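Local coordinates for protein DNA ligase (Enterobacteria phage T7, PDB 1A0I) that seals nicks in duplex DNA by joining 3'-hydroxyl and 5'-phosphate ends at the expense of ATP, as an ATP-dependent DNA ligase, at residues L62-G67 with P135-T140; D69-R74 with E182-I187; I247-V252 with E268-S273; G262-F267 with E289-V294. One frame throughout, in Å; residues are numbered along the deposited sequence.

Contact 1: residues L62-G67 with P135-T140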
loop_
_atom_site.group_PDB
_atom_site.type_symbol
_atom_site.label_atom_id
_atom_site.label_comp_id
_atom_site.label_asym_id
_atom_site.label_seq_id
_atom_site.Cartn_x
_atom_site.Cartn_y
_atom_site.Cartn_z
ATOM N N LEU A 62 -18.948 -7.404 0.446
ATOM C CA LEU A 62 -19.509 -6.177 -0.105
ATOM C C LEU A 62 -20.484 -6.428 -1.272
ATOM O O LEU A 62 -21.080 -5.502 -1.834
ATOM C CB LEU A 62 -18.321 -5.275 -0.519
ATOM C CG LEU A 62 -17.700 -4.225 0.433
ATOM C CD1 LEU A 62 -17.986 -4.456 1.905
ATOM C CD2 LEU A 62 -16.218 -4.262 0.159
ATOM N N GLU A 63 -20.820 -7.685 -1.565
ATOM C CA GLU A 63 -21.804 -8.036 -2.586
ATOM C C GLU A 63 -23.152 -7.395 -2.282
ATOM O O GLU A 63 -23.959 -7.085 -3.153
ATOM C CB GLU A 63 -21.991 -9.535 -2.626
ATOM C CG GLU A 63 -21.565 -10.151 -3.945
ATOM C CD GLU A 63 -20.745 -11.427 -3.779
ATOM O OE1 GLU A 63 -21.292 -12.413 -3.276
ATOM O OE2 GLU A 63 -19.557 -11.430 -4.124
ATOM N N HIS A 64 -23.387 -7.086 -1.006
ATOM C CA HIS A 64 -24.614 -6.493 -0.536
ATOM C C HIS A 64 -24.693 -5.000 -0.811
ATOM O O HIS A 64 -25.609 -4.330 -0.338
ATOM C CB HIS A 64 -24.757 -6.760 0.976
ATOM C CG HIS A 64 -23.813 -6.078 1.979
ATOM N ND1 HIS A 64 -22.511 -6.236 2.168
ATOM C CD2 HIS A 64 -24.228 -5.127 2.887
ATOM C CE1 HIS A 64 -22.114 -5.440 3.126
ATOM N NE2 HIS A 64 -23.157 -4.771 3.556
ATOM N N LEU A 65 -23.715 -4.412 -1.504
ATOM C CA LEU A 65 -23.767 -2.979 -1.744
ATOM C C LEU A 65 -23.989 -2.745 -3.235
ATOM O O LEU A 65 -23.851 -1.622 -3.720
ATOM C CB LEU A 65 -22.435 -2.369 -1.228
ATOM C CG LEU A 65 -21.886 -2.666 0.208
ATOM C CD1 LEU A 65 -20.691 -1.786 0.527
ATOM C CD2 LEU A 65 -22.917 -2.346 1.257
ATOM N N ASN A 66 -24.344 -3.813 -3.956
ATOM C CA ASN A 66 -24.532 -3.831 -5.401
ATOM C C ASN A 66 -25.963 -3.659 -5.808
ATOM O O ASN A 66 -26.844 -3.829 -4.966
ATOM C CB ASN A 66 -24.092 -5.143 -6.029
ATOM C CG ASN A 66 -22.621 -5.438 -5.812
ATOM O OD1 ASN A 66 -22.110 -6.500 -6.099
ATOM N ND2 ASN A 66 -21.750 -4.575 -5.356
ATOM N N GLY A 67 -26.220 -3.471 -7.095
ATOM C CA GLY A 67 -27.590 -3.235 -7.495
ATOM C C GLY A 67 -27.913 -1.741 -7.419
ATOM O O GLY A 67 -27.038 -0.866 -7.383
ATOM N N PRO A 135 -24.747 -15.918 4.668
ATOM C CA PRO A 135 -24.015 -14.970 3.822
ATOM C C PRO A 135 -23.602 -13.744 4.628
ATOM O O PRO A 135 -24.420 -12.950 5.091
ATOM C CB PRO A 135 -24.952 -14.614 2.691
ATOM C CG PRO A 135 -26.038 -15.659 2.716
ATOM C CD PRO A 135 -26.107 -16.101 4.182
ATOM N N PHE A 136 -22.299 -13.617 4.812
ATOM C CA PHE A 136 -21.725 -12.541 5.603
ATOM C C PHE A 136 -21.807 -11.232 4.839
ATOM O O PHE A 136 -21.560 -11.209 3.630
ATOM C CB PHE A 136 -20.280 -12.913 5.913
ATOM C CG PHE A 136 -19.428 -11.802 6.507
ATOM C CD1 PHE A 136 -19.570 -11.451 7.852
ATOM C CD2 PHE A 136 -18.519 -11.122 5.689
ATOM C CE1 PHE A 136 -18.811 -10.404 8.376
ATOM C CE2 PHE A 136 -17.767 -10.079 6.220
ATOM C CZ PHE A 136 -17.919 -9.717 7.557
ATOM N N LYS A 137 -22.111 -10.143 5.540
ATOM C CA LYS A 137 -22.241 -8.837 4.932
ATOM C C LYS A 137 -21.365 -7.933 5.766
ATOM O O LYS A 137 -21.686 -7.685 6.933
ATOM C CB LYS A 137 -23.667 -8.280 5.015
ATOM C CG LYS A 137 -24.859 -9.184 4.759
ATOM C CD LYS A 137 -25.351 -9.272 3.325
ATOM C CE LYS A 137 -26.811 -9.713 3.401
ATOM N NZ LYS A 137 -27.509 -9.639 2.123
ATOM N N LEU A 138 -20.259 -7.415 5.229
ATOM C CA LEU A 138 -19.437 -6.500 5.989
ATOM C C LEU A 138 -20.213 -5.222 6.258
ATOM O O LEU A 138 -20.792 -4.572 5.378
ATOM C CB LEU A 138 -18.144 -6.107 5.256
ATOM C CG LEU A 138 -17.112 -5.483 6.217
ATOM C CD1 LEU A 138 -16.372 -6.590 6.935
ATOM C CD2 LEU A 138 -16.129 -4.620 5.473
ATOM N N HIS A 139 -20.314 -4.872 7.524
ATOM C CA HIS A 139 -20.962 -3.644 7.913
ATOM C C HIS A 139 -20.208 -2.442 7.351
ATOM O O HIS A 139 -19.055 -2.236 7.727
ATOM C CB HIS A 139 -21.005 -3.553 9.433
ATOM C CG HIS A 139 -21.827 -2.368 9.922
ATOM N ND1 HIS A 139 -23.108 -2.109 9.704
ATOM C CD2 HIS A 139 -21.316 -1.321 10.655
ATOM C CE1 HIS A 139 -23.402 -0.964 10.259
ATOM N NE2 HIS A 139 -22.315 -0.497 10.830
ATOM N N THR A 140 -20.848 -1.594 6.536
ATOM C CA THR A 140 -20.286 -0.356 5.967
ATOM C C THR A 140 -19.495 0.536 6.928
ATOM O O THR A 140 -18.530 1.208 6.567
ATOM C CB THR A 140 -21.417 0.479 5.384
ATOM O OG1 THR A 140 -22.358 0.596 6.460
ATOM C CG2 THR A 140 -22.036 -0.111 4.119
HETATM O O HOH W 1 -22.689 -8.928 1.392
#
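Leu62 and Leu138 lie alongside each other, pointing the same way, with Leu62 CD1 resting 3.7 Å from Leu138 CB. Both side chains belong to the interior of the adenylation domain: Leu107 of helix 103-108 touches both, while in strand 86-95 Leu93 touches Leu62 and Val95 touches Leu138. Just past Leu62 the backbone bond from Leu65 N to Leu62 O (2.9 Å) closes a turn from which His64 points toward 135-140. The His64 ring is the centrepiece of the contact. Its chi1 of 69° tucks CG between the backbone N and the carbonyl carbon, which folds the imidazole back between two aliphatic groups. Lys137 CB sits over the middle of one ring face in a CH-pi contact, 3.6 Å from the centroid and 4° off the normal, while Leu65 CD2 lies against the opposite face, nearer the rim. The bent Lys137 chain then runs past His64, its CD lying 3.5 Å from His64 CB. One water takes weak hydrogen bonds from His64 N and ND1 and may give another, also weak, to Phe136 O; ND1 has Ala61 O as a second weak partner. Next along, Leu65 CD2 also meets Thr140 CG2 at 3.7 Å. No direct hydrogen bond joins 62-67 to 135-140, though Leu138 is backbone-bonded to adjoining Ala61; between these two segments the chemistry implies aliphatic packing round a sandwiched imidazole, with a tentative water bridge.

Contact 2: residues D69-R74 with E182-I187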
loop_
_atom_site.group_PDB
_atom_site.type_symbol
_atom_site.label_atom_id
_atom_site.label_comp_id
_atom_site.label_asym_id
_atom_site.label_seq_id
_atom_site.Cartn_x
_atom_site.Cartn_y
_atom_site.Cartn_z
ATOM N N ASP A 69 -29.533 1.925 -6.193
ATOM C CA ASP A 69 -29.728 2.706 -4.976
ATOM C C ASP A 69 -30.024 4.064 -5.540
ATOM O O ASP A 69 -29.261 4.572 -6.379
ATOM C CB ASP A 69 -28.470 2.801 -4.107
ATOM C CG ASP A 69 -28.689 3.400 -2.725
ATOM O OD1 ASP A 69 -29.364 4.416 -2.575
ATOM O OD2 ASP A 69 -28.145 2.868 -1.764
ATOM N N VAL A 70 -31.141 4.681 -5.121
ATOM C CA VAL A 70 -31.547 5.995 -5.626
ATOM C C VAL A 70 -30.446 7.017 -5.440
ATOM O O VAL A 70 -30.305 7.899 -6.298
ATOM C CB VAL A 70 -32.722 6.736 -4.941
ATOM C CG1 VAL A 70 -33.531 7.313 -6.096
ATOM C CG2 VAL A 70 -33.539 5.904 -3.986
ATOM N N ARG A 71 -29.656 6.935 -4.352
ATOM C CA ARG A 71 -28.651 7.953 -4.066
ATOM C C ARG A 71 -27.551 8.023 -5.097
ATOM O O ARG A 71 -26.891 9.059 -5.189
ATOM C CB ARG A 71 -28.033 7.733 -2.717
ATOM C CG ARG A 71 -29.072 7.989 -1.644
ATOM C CD ARG A 71 -28.479 7.479 -0.359
ATOM N NE ARG A 71 -28.216 6.038 -0.378
ATOM C CZ ARG A 71 -27.426 5.425 0.521
ATOM N NH1 ARG A 71 -26.834 6.121 1.478
ATOM N NH2 ARG A 71 -27.230 4.106 0.496
ATOM N N TRP A 72 -27.413 6.999 -5.947
ATOM C CA TRP A 72 -26.471 7.075 -7.046
ATOM C C TRP A 72 -27.064 7.929 -8.132
ATOM O O TRP A 72 -26.310 8.672 -8.752
ATOM C CB TRP A 72 -26.133 5.687 -7.622
ATOM C CG TRP A 72 -25.119 4.907 -6.772
ATOM C CD1 TRP A 72 -25.454 3.686 -6.256
ATOM C CD2 TRP A 72 -23.836 5.283 -6.418
ATOM N NE1 TRP A 72 -24.393 3.291 -5.588
ATOM C CE2 TRP A 72 -23.403 4.189 -5.649
ATOM C CE3 TRP A 72 -22.982 6.366 -6.621
ATOM C CZ2 TRP A 72 -22.123 4.171 -5.071
ATOM C CZ3 TRP A 72 -21.709 6.347 -6.049
ATOM C CH2 TRP A 72 -21.276 5.269 -5.274
ATOM N N LYS A 73 -28.390 7.896 -8.321
ATOM C CA LYS A 73 -29.092 8.700 -9.316
ATOM C C LYS A 73 -28.935 10.168 -8.978
ATOM O O LYS A 73 -28.586 10.984 -9.837
ATOM C CB LYS A 73 -30.609 8.388 -9.357
ATOM C CG LYS A 73 -31.341 9.086 -10.503
ATOM C CD LYS A 73 -30.845 8.545 -11.859
ATOM C CE LYS A 73 -31.550 9.200 -13.039
ATOM N NZ LYS A 73 -31.011 8.796 -14.327
ATOM N N ARG A 74 -29.180 10.481 -7.703
ATOM C CA ARG A 74 -29.071 11.841 -7.210
ATOM C C ARG A 74 -27.644 12.328 -7.314
ATOM O O ARG A 74 -27.507 13.452 -7.782
ATOM C CB ARG A 74 -29.560 11.933 -5.754
ATOM C CG ARG A 74 -30.990 11.395 -5.685
ATOM C CD ARG A 74 -31.541 11.415 -4.288
ATOM N NE ARG A 74 -32.038 12.744 -4.032
ATOM C CZ ARG A 74 -33.325 13.050 -4.155
ATOM N NH1 ARG A 74 -34.202 12.112 -4.501
ATOM N NH2 ARG A 74 -33.714 14.295 -3.910
ATOM N N GLU A 182 -21.319 13.022 0.996
ATOM C CA GLU A 182 -22.624 13.630 1.198
ATOM C C GLU A 182 -23.711 12.553 1.046
ATOM O O GLU A 182 -24.447 12.227 1.988
ATOM C CB GLU A 182 -22.820 14.739 0.167
ATOM C CG GLU A 182 -23.603 15.941 0.689
ATOM C CD GLU A 182 -24.343 16.724 -0.397
ATOM O OE1 GLU A 182 -23.713 17.573 -1.014
ATOM O OE2 GLU A 182 -25.524 16.513 -0.644
ATOM N N TYR A 183 -23.774 11.915 -0.124
ATOM C CA TYR A 183 -24.813 10.946 -0.387
ATOM C C TYR A 183 -24.639 9.606 0.287
ATOM O O TYR A 183 -25.637 8.955 0.611
ATOM C CB TYR A 183 -24.934 10.720 -1.876
ATOM C CG TYR A 183 -25.355 11.981 -2.598
ATOM C CD1 TYR A 183 -26.649 12.461 -2.450
ATOM C CD2 TYR A 183 -24.449 12.662 -3.403
ATOM C CE1 TYR A 183 -27.039 13.628 -3.115
ATOM C CE2 TYR A 183 -24.830 13.826 -4.071
ATOM C CZ TYR A 183 -26.129 14.303 -3.929
ATOM O OH TYR A 183 -26.550 15.399 -4.652
ATOM N N PHE A 184 -23.405 9.141 0.476
ATOM C CA PHE A 184 -23.161 7.845 1.087
ATOM C C PHE A 184 -22.335 7.957 2.346
ATOM O O PHE A 184 -21.242 7.384 2.413
ATOM C CB PHE A 184 -22.439 6.919 0.125
ATOM C CG PHE A 184 -23.350 6.505 -1.000
ATOM C CD1 PHE A 184 -24.203 5.418 -0.840
ATOM C CD2 PHE A 184 -23.349 7.245 -2.174
ATOM C CE1 PHE A 184 -25.061 5.076 -1.868
ATOM C CE2 PHE A 184 -24.201 6.893 -3.204
ATOM C CZ PHE A 184 -25.054 5.807 -3.048
ATOM N N PRO A 185 -22.800 8.622 3.410
ATOM C CA PRO A 185 -22.038 8.776 4.631
ATOM C C PRO A 185 -21.914 7.496 5.447
ATOM O O PRO A 185 -21.417 7.556 6.562
ATOM C CB PRO A 185 -22.760 9.902 5.339
ATOM C CG PRO A 185 -24.215 9.690 5.001
ATOM C CD PRO A 185 -24.150 9.160 3.574
ATOM N N GLU A 186 -22.393 6.343 4.981
ATOM C CA GLU A 186 -22.265 5.068 5.669
ATOM C C GLU A 186 -20.802 4.665 5.739
ATOM O O GLU A 186 -20.311 4.160 6.754
ATOM C CB GLU A 186 -22.952 3.917 4.944
ATOM C CG GLU A 186 -24.404 3.996 4.579
ATOM C CD GLU A 186 -24.694 4.591 3.220
ATOM O OE1 GLU A 186 -24.564 5.797 3.057
ATOM O OE2 GLU A 186 -25.154 3.893 2.323
ATOM N N ILE A 187 -20.175 4.837 4.561
ATOM C CA ILE A 187 -18.798 4.453 4.306
ATOM C C ILE A 187 -17.866 5.622 4.530
ATOM O O ILE A 187 -18.216 6.789 4.310
ATOM C CB ILE A 187 -18.711 3.927 2.859
ATOM C CG1 ILE A 187 -19.639 2.732 2.747
ATOM C CG2 ILE A 187 -17.308 3.497 2.497
ATOM C CD1 ILE A 187 -19.593 1.975 1.417
#
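A salt-bridge network centred on Arg71 joins the start of helix 70-77 to the chain leaving helix 166-183, in the adenylation domain. Arg71 grips Glu186 end-on: NH1 donates to OE1 and NH2 to OE2, with Arg71 NH2 and Glu186 OE2 2.8 Å apart. Each oxygen is met on its syn side, though well out of the carboxylate plane, and the guanidinium and carboxylate planes differ by 26°. Arg71 NH1 adds a weak bond to Tyr183 O. Against one face of the guanidinium, off toward its rim, lies Phe184 CE1, with the ring plane steeply inclined. The same phenyl group reaches over the indole of Trp72, where Phe184 CZ is 3.5 Å from Trp72 CE2 and the planes meet obliquely at 34°. Tyr183 packs along the helix as well, its CE1 4.0 Å from Arg74 CB, while its hydroxyl is hydrogen-bonded to Asp78.

The second shell fixes the arginine. A bend at chi3 (-62°) brings its side chain back over the helix start, where Asp69 takes it side-on through NE and NH2. With Asp69 and Glu186 both at the guanidinium edge and sharing NH2, its positive charge is probably stabilised and its rotation restrained. Asp69 is also the N-cap, and its OD1 accepts from both Arg71 NE at 3.0 Å and the backbone Arg71 N at 3.1 Å, the two donors arriving from the same face of the carboxylate.

Contact 3: residues I247-V252 with E268-S273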
loop_
_atom_site.group_PDB
_atom_site.type_symbol
_atom_site.label_atom_id
_atom_site.label_comp_id
_atom_site.label_asym_id
_atom_site.label_seq_id
_atom_site.Cartn_x
_atom_site.Cartn_y
_atom_site.Cartn_z
ATOM N N ILE A 247 23.783 -14.691 6.785
ATOM C CA ILE A 247 23.732 -14.935 8.228
ATOM C C ILE A 247 23.789 -13.559 8.801
ATOM O O ILE A 247 24.475 -12.722 8.192
ATOM C CB ILE A 247 24.948 -15.752 8.897
ATOM C CG1 ILE A 247 26.228 -14.967 9.073
ATOM C CG2 ILE A 247 25.231 -16.941 8.006
ATOM C CD1 ILE A 247 27.064 -15.378 10.303
ATOM N N ILE A 248 23.143 -13.211 9.906
ATOM C CA ILE A 248 23.331 -11.884 10.435
ATOM C C ILE A 248 24.641 -12.047 11.190
ATOM O O ILE A 248 25.025 -13.143 11.614
ATOM C CB ILE A 248 22.159 -11.328 11.422
ATOM C CG1 ILE A 248 22.518 -11.481 12.871
ATOM C CG2 ILE A 248 20.835 -12.050 11.195
ATOM C CD1 ILE A 248 23.048 -10.178 13.470
ATOM N N GLN A 249 25.386 -10.967 11.321
ATOM C CA GLN A 249 26.660 -11.031 12.009
ATOM C C GLN A 249 27.106 -9.624 12.339
ATOM O O GLN A 249 28.200 -9.126 12.082
ATOM C CB GLN A 249 27.656 -11.740 11.111
ATOM C CG GLN A 249 27.949 -11.196 9.718
ATOM C CD GLN A 249 29.132 -11.947 9.145
ATOM O OE1 GLN A 249 30.273 -11.502 9.204
ATOM N NE2 GLN A 249 28.908 -13.147 8.635
ATOM N N GLY A 250 26.178 -8.941 12.960
ATOM C CA GLY A 250 26.395 -7.561 13.298
ATOM C C GLY A 250 25.039 -6.923 13.386
ATOM O O GLY A 250 24.026 -7.424 12.901
ATOM N N LEU A 251 25.031 -5.703 13.855
ATOM C CA LEU A 251 23.877 -4.932 14.251
ATOM C C LEU A 251 24.185 -3.588 13.663
ATOM O O LEU A 251 25.313 -3.104 13.810
ATOM C CB LEU A 251 23.834 -4.843 15.763
ATOM C CG LEU A 251 22.711 -5.357 16.612
ATOM C CD1 LEU A 251 22.292 -6.747 16.211
ATOM C CD2 LEU A 251 23.206 -5.321 18.042
ATOM N N VAL A 252 23.290 -2.991 12.913
ATOM C CA VAL A 252 23.594 -1.635 12.509
ATOM C C VAL A 252 22.645 -0.873 13.412
ATOM O O VAL A 252 21.500 -1.295 13.645
ATOM C CB VAL A 252 23.383 -1.447 10.922
ATOM C CG1 VAL A 252 22.246 -2.227 10.408
ATOM C CG2 VAL A 252 23.079 -0.007 10.586
ATOM N N GLU A 268 23.917 -6.513 10.062
ATOM C CA GLU A 268 25.019 -6.642 9.130
ATOM C C GLU A 268 24.710 -8.017 8.575
ATOM O O GLU A 268 24.598 -8.973 9.368
ATOM C CB GLU A 268 26.349 -6.657 9.876
ATOM C CG GLU A 268 27.389 -5.572 9.615
ATOM C CD GLU A 268 28.147 -5.725 8.294
ATOM O OE1 GLU A 268 27.497 -5.843 7.257
ATOM O OE2 GLU A 268 29.378 -5.715 8.293
ATOM N N VAL A 269 24.453 -8.157 7.272
ATOM C CA VAL A 269 24.152 -9.469 6.739
ATOM C C VAL A 269 25.130 -9.851 5.629
ATOM O O VAL A 269 25.348 -9.183 4.603
ATOM C CB VAL A 269 22.657 -9.496 6.248
ATOM C CG1 VAL A 269 22.301 -10.862 5.668
ATOM C CG2 VAL A 269 21.717 -9.276 7.436
ATOM N N LEU A 270 25.795 -10.975 5.934
ATOM C CA LEU A 270 26.771 -11.552 5.025
ATOM C C LEU A 270 25.933 -12.359 4.056
ATOM O O LEU A 270 25.205 -13.290 4.419
ATOM C CB LEU A 270 27.752 -12.505 5.733
ATOM C CG LEU A 270 29.031 -13.090 5.058
ATOM C CD1 LEU A 270 28.714 -14.359 4.269
ATOM C CD2 LEU A 270 29.661 -12.020 4.177
ATOM N N LEU A 271 26.119 -11.997 2.804
ATOM C CA LEU A 271 25.475 -12.620 1.691
ATOM C C LEU A 271 26.355 -13.761 1.165
ATOM O O LEU A 271 27.592 -13.789 1.238
ATOM C CB LEU A 271 25.258 -11.538 0.660
ATOM C CG LEU A 271 23.833 -11.049 0.362
ATOM C CD1 LEU A 271 22.998 -10.775 1.590
ATOM C CD2 LEU A 271 23.989 -9.767 -0.413
ATOM N N GLU A 272 25.661 -14.714 0.562
ATOM C CA GLU A 272 26.220 -15.897 -0.069
ATOM C C GLU A 272 27.473 -15.699 -0.900
ATOM O O GLU A 272 28.449 -16.429 -0.731
ATOM C CB GLU A 272 25.139 -16.514 -0.921
ATOM C CG GLU A 272 23.917 -16.885 -0.080
ATOM C CD GLU A 272 24.235 -18.052 0.844
ATOM O OE1 GLU A 272 24.080 -19.195 0.412
ATOM O OE2 GLU A 272 24.719 -17.818 1.963
ATOM N N SER A 273 27.407 -14.642 -1.691
ATOM C CA SER A 273 28.434 -14.167 -2.592
ATOM C C SER A 273 29.657 -13.506 -1.941
ATOM O O SER A 273 30.673 -13.273 -2.600
ATOM C CB SER A 273 27.739 -13.193 -3.561
ATOM O OG SER A 273 27.103 -12.075 -2.908
#
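Antiparallel strand pairing joins Ile247-Val252 to Glu268-Leu270 in the five-stranded sheet of the C-terminal OB-fold domain. The short strand axes approach to 4.7 Å, with their directions 143° apart. Ile247 and Leu270 form a hydrogen-bonded pair: Leu270 N donates to Ile247 O at 3.1 Å, and Ile247 N probably donates back to Leu270 O, whose position is less certain. Ile248 and Val269 follow as a non-hydrogen-bonded pair. Their side chains share the sheet face on which Cys326 of strand 325-330 touches both, whereas Ile247 and Leu270 project from the other face. Farther on, the pairing shifts. Gln249 N still reaches Glu268 O, at 2.9 Å, but the bond in return comes from Glu268 N to the next residue, Gly250, so two residues of one strand share a single partner on the other. Gly250 has a phi of 154°, seldom seen in residues with a side chain, and Glu268 CB packs 3.5 Å from Gly250 CA. The extended Gln249 side chain leans across the strands until its amide lies beside Leu270 CB. In the shifted bond Glu268 N meets Gly250 O at 3.0 Å from above the carbonyl plane, 73° out of it, and not along a lone pair.

Contact 4: residues G262-F267 with E289-V294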
loop_
_atom_site.group_PDB
_atom_site.type_symbol
_atom_site.label_atom_id
_atom_site.label_comp_id
_atom_site.label_asym_id
_atom_site.label_seq_id
_atom_site.Cartn_x
_atom_site.Cartn_y
_atom_site.Cartn_z
ATOM N N GLY A 262 17.966 6.202 17.938
ATOM C CA GLY A 262 19.105 6.142 18.829
ATOM C C GLY A 262 19.413 4.681 19.137
ATOM O O GLY A 262 20.248 4.418 19.999
ATOM N N LYS A 263 18.725 3.696 18.526
ATOM C CA LYS A 263 18.915 2.262 18.747
ATOM C C LYS A 263 18.462 1.410 17.525
ATOM O O LYS A 263 17.533 1.809 16.842
ATOM C CB LYS A 263 18.149 1.879 20.032
ATOM C CG LYS A 263 18.874 2.138 21.374
ATOM C CD LYS A 263 17.920 2.000 22.566
ATOM C CE LYS A 263 18.606 2.143 23.921
ATOM N NZ LYS A 263 18.831 3.531 24.307
ATOM N N VAL A 264 19.099 0.242 17.328
ATOM C CA VAL A 264 19.100 -0.736 16.231
ATOM C C VAL A 264 17.968 -0.870 15.239
ATOM O O VAL A 264 16.889 -1.439 15.426
ATOM C CB VAL A 264 19.476 -2.174 16.877
ATOM C CG1 VAL A 264 18.530 -2.557 17.964
ATOM C CG2 VAL A 264 19.429 -3.283 15.849
ATOM N N ILE A 265 18.459 -0.438 14.076
ATOM C CA ILE A 265 17.664 -0.329 12.867
ATOM C C ILE A 265 17.799 -1.522 11.923
ATOM O O ILE A 265 17.192 -1.483 10.855
ATOM C CB ILE A 265 18.049 0.973 12.099
ATOM C CG1 ILE A 265 19.462 0.955 11.549
ATOM C CG2 ILE A 265 17.923 2.123 13.074
ATOM C CD1 ILE A 265 19.777 2.149 10.644
ATOM N N GLY A 266 18.612 -2.536 12.208
ATOM C CA GLY A 266 18.842 -3.655 11.313
ATOM C C GLY A 266 20.110 -4.463 11.639
ATOM O O GLY A 266 20.767 -4.333 12.687
ATOM N N PHE A 267 20.501 -5.276 10.655
ATOM C CA PHE A 267 21.652 -6.161 10.771
ATOM C C PHE A 267 22.731 -6.063 9.696
ATOM O O PHE A 267 22.549 -5.589 8.572
ATOM C CB PHE A 267 21.172 -7.596 10.811
ATOM C CG PHE A 267 20.184 -7.826 11.924
ATOM C CD1 PHE A 267 20.571 -7.627 13.244
ATOM C CD2 PHE A 267 18.889 -8.216 11.619
ATOM C CE1 PHE A 267 19.652 -7.828 14.270
ATOM C CE2 PHE A 267 17.976 -8.410 12.645
ATOM C CZ PHE A 267 18.361 -8.224 13.967
ATOM N N GLU A 289 11.935 -3.787 19.463
ATOM C CA GLU A 289 11.934 -5.171 19.958
ATOM C C GLU A 289 13.372 -5.716 19.966
ATOM O O GLU A 289 13.868 -6.217 20.981
ATOM C CB GLU A 289 11.060 -6.018 19.044
ATOM C CG GLU A 289 10.516 -7.339 19.557
ATOM C CD GLU A 289 9.942 -8.218 18.438
ATOM O OE1 GLU A 289 10.709 -8.849 17.694
ATOM O OE2 GLU A 289 8.717 -8.280 18.320
ATOM N N PHE A 290 14.107 -5.540 18.861
ATOM C CA PHE A 290 15.509 -5.932 18.736
ATOM C C PHE A 290 16.437 -5.212 19.711
ATOM O O PHE A 290 17.392 -5.829 20.200
ATOM C CB PHE A 290 16.020 -5.666 17.321
ATOM C CG PHE A 290 15.413 -6.550 16.253
ATOM C CD1 PHE A 290 14.698 -7.702 16.585
ATOM C CD2 PHE A 290 15.590 -6.195 14.926
ATOM C CE1 PHE A 290 14.168 -8.508 15.590
ATOM C CE2 PHE A 290 15.056 -7.002 13.929
ATOM C CZ PHE A 290 14.353 -8.155 14.262
ATOM N N THR A 291 16.229 -3.926 20.004
ATOM C CA THR A 291 17.058 -3.231 20.978
ATOM C C THR A 291 16.831 -3.820 22.342
ATOM O O THR A 291 17.854 -4.099 22.960
ATOM C CB THR A 291 16.772 -1.740 21.126
ATOM O OG1 THR A 291 16.514 -1.098 19.888
ATOM C CG2 THR A 291 18.003 -1.150 21.772
ATOM N N GLU A 292 15.626 -4.052 22.867
ATOM C CA GLU A 292 15.395 -4.665 24.167
ATOM C C GLU A 292 16.174 -5.940 24.263
ATOM O O GLU A 292 16.995 -6.039 25.175
ATOM C CB GLU A 292 13.903 -4.951 24.363
ATOM C CG GLU A 292 13.296 -4.015 25.404
ATOM C CD GLU A 292 13.655 -2.529 25.272
ATOM O OE1 GLU A 292 13.137 -1.811 24.426
ATOM O OE2 GLU A 292 14.473 -2.068 26.063
ATOM N N THR A 293 16.058 -6.834 23.288
ATOM C CA THR A 293 16.873 -8.031 23.243
ATOM C C THR A 293 18.382 -7.693 23.333
ATOM O O THR A 293 19.112 -8.272 24.157
ATOM C CB THR A 293 16.484 -8.759 21.931
ATOM O OG1 THR A 293 15.062 -8.765 21.902
ATOM C CG2 THR A 293 16.950 -10.198 21.861
ATOM N N VAL A 294 18.884 -6.723 22.559
ATOM C CA VAL A 294 20.278 -6.313 22.663
ATOM C C VAL A 294 20.542 -5.744 24.056
ATOM O O VAL A 294 21.477 -6.154 24.736
ATOM C CB VAL A 294 20.547 -5.287 21.528
ATOM C CG1 VAL A 294 21.880 -4.598 21.650
ATOM C CG2 VAL A 294 20.554 -6.058 20.226
#
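Phe267 and Phe290 supply the aromatic part of this contact between the chain entering strand 266-270 and helix 285-298. Their side chains run at about a right angle to each other. Phe267 CZ lies over one face of the Phe290 ring, offset toward its rim; Phe267 CE2 and Phe290 CE2 are 3.5 Å apart, the centroids 5.0 Å, and the planes are inclined at 42°, an oblique meeting. Aliphatic packing continues the contact along the helix. Val264 CG1, held between the backbone N and the carbonyl carbon at chi1 57°, points into the helix surface, where it lies 4.0 Å from Phe290 CB and beside Thr291. Lys263 lays its methylene chain across Thr291 at about a right angle, its CB, CG and CD all near the Thr291 methyl group CG2. No hydrogen bond crosses the contact; the Thr291 hydroxyl is bonded within its own helix to Met287 O. Around the aromatic pair, Tyr321 and Phe344 bring further rings against both phenylalanines. Phe267 also touches Ile248 and Leu251 of strand 242-252, so helix 285-298 is seated against the beta-sheet of the C-terminal OB-type domain, with Val294 reaching Leu251 one helical turn farther along.

From the N terminus, contact 1 closes the long excursion from 62-67 to 135-140, and contact 2 opens at 69-74, inside that loop, but closes only at 182-187. The two therefore cross rather than nest, and they touch where Thr140 and Leu65 pack against Ile187. Contact 1 joins two loops, contact 2 the start of helix 70-77 to the end of helix 166-183, both in the adenylation domain. Contacts 3 and 4 come after both and cross each other: 262-267 opens inside contact 3, which closes at 268-273, and contact 4 closes later at 289-294. Both use strand 266-270. The pairs lie on opposite sides of the chain's centre, contacts 1 and 3 about 48 Å apart between centres.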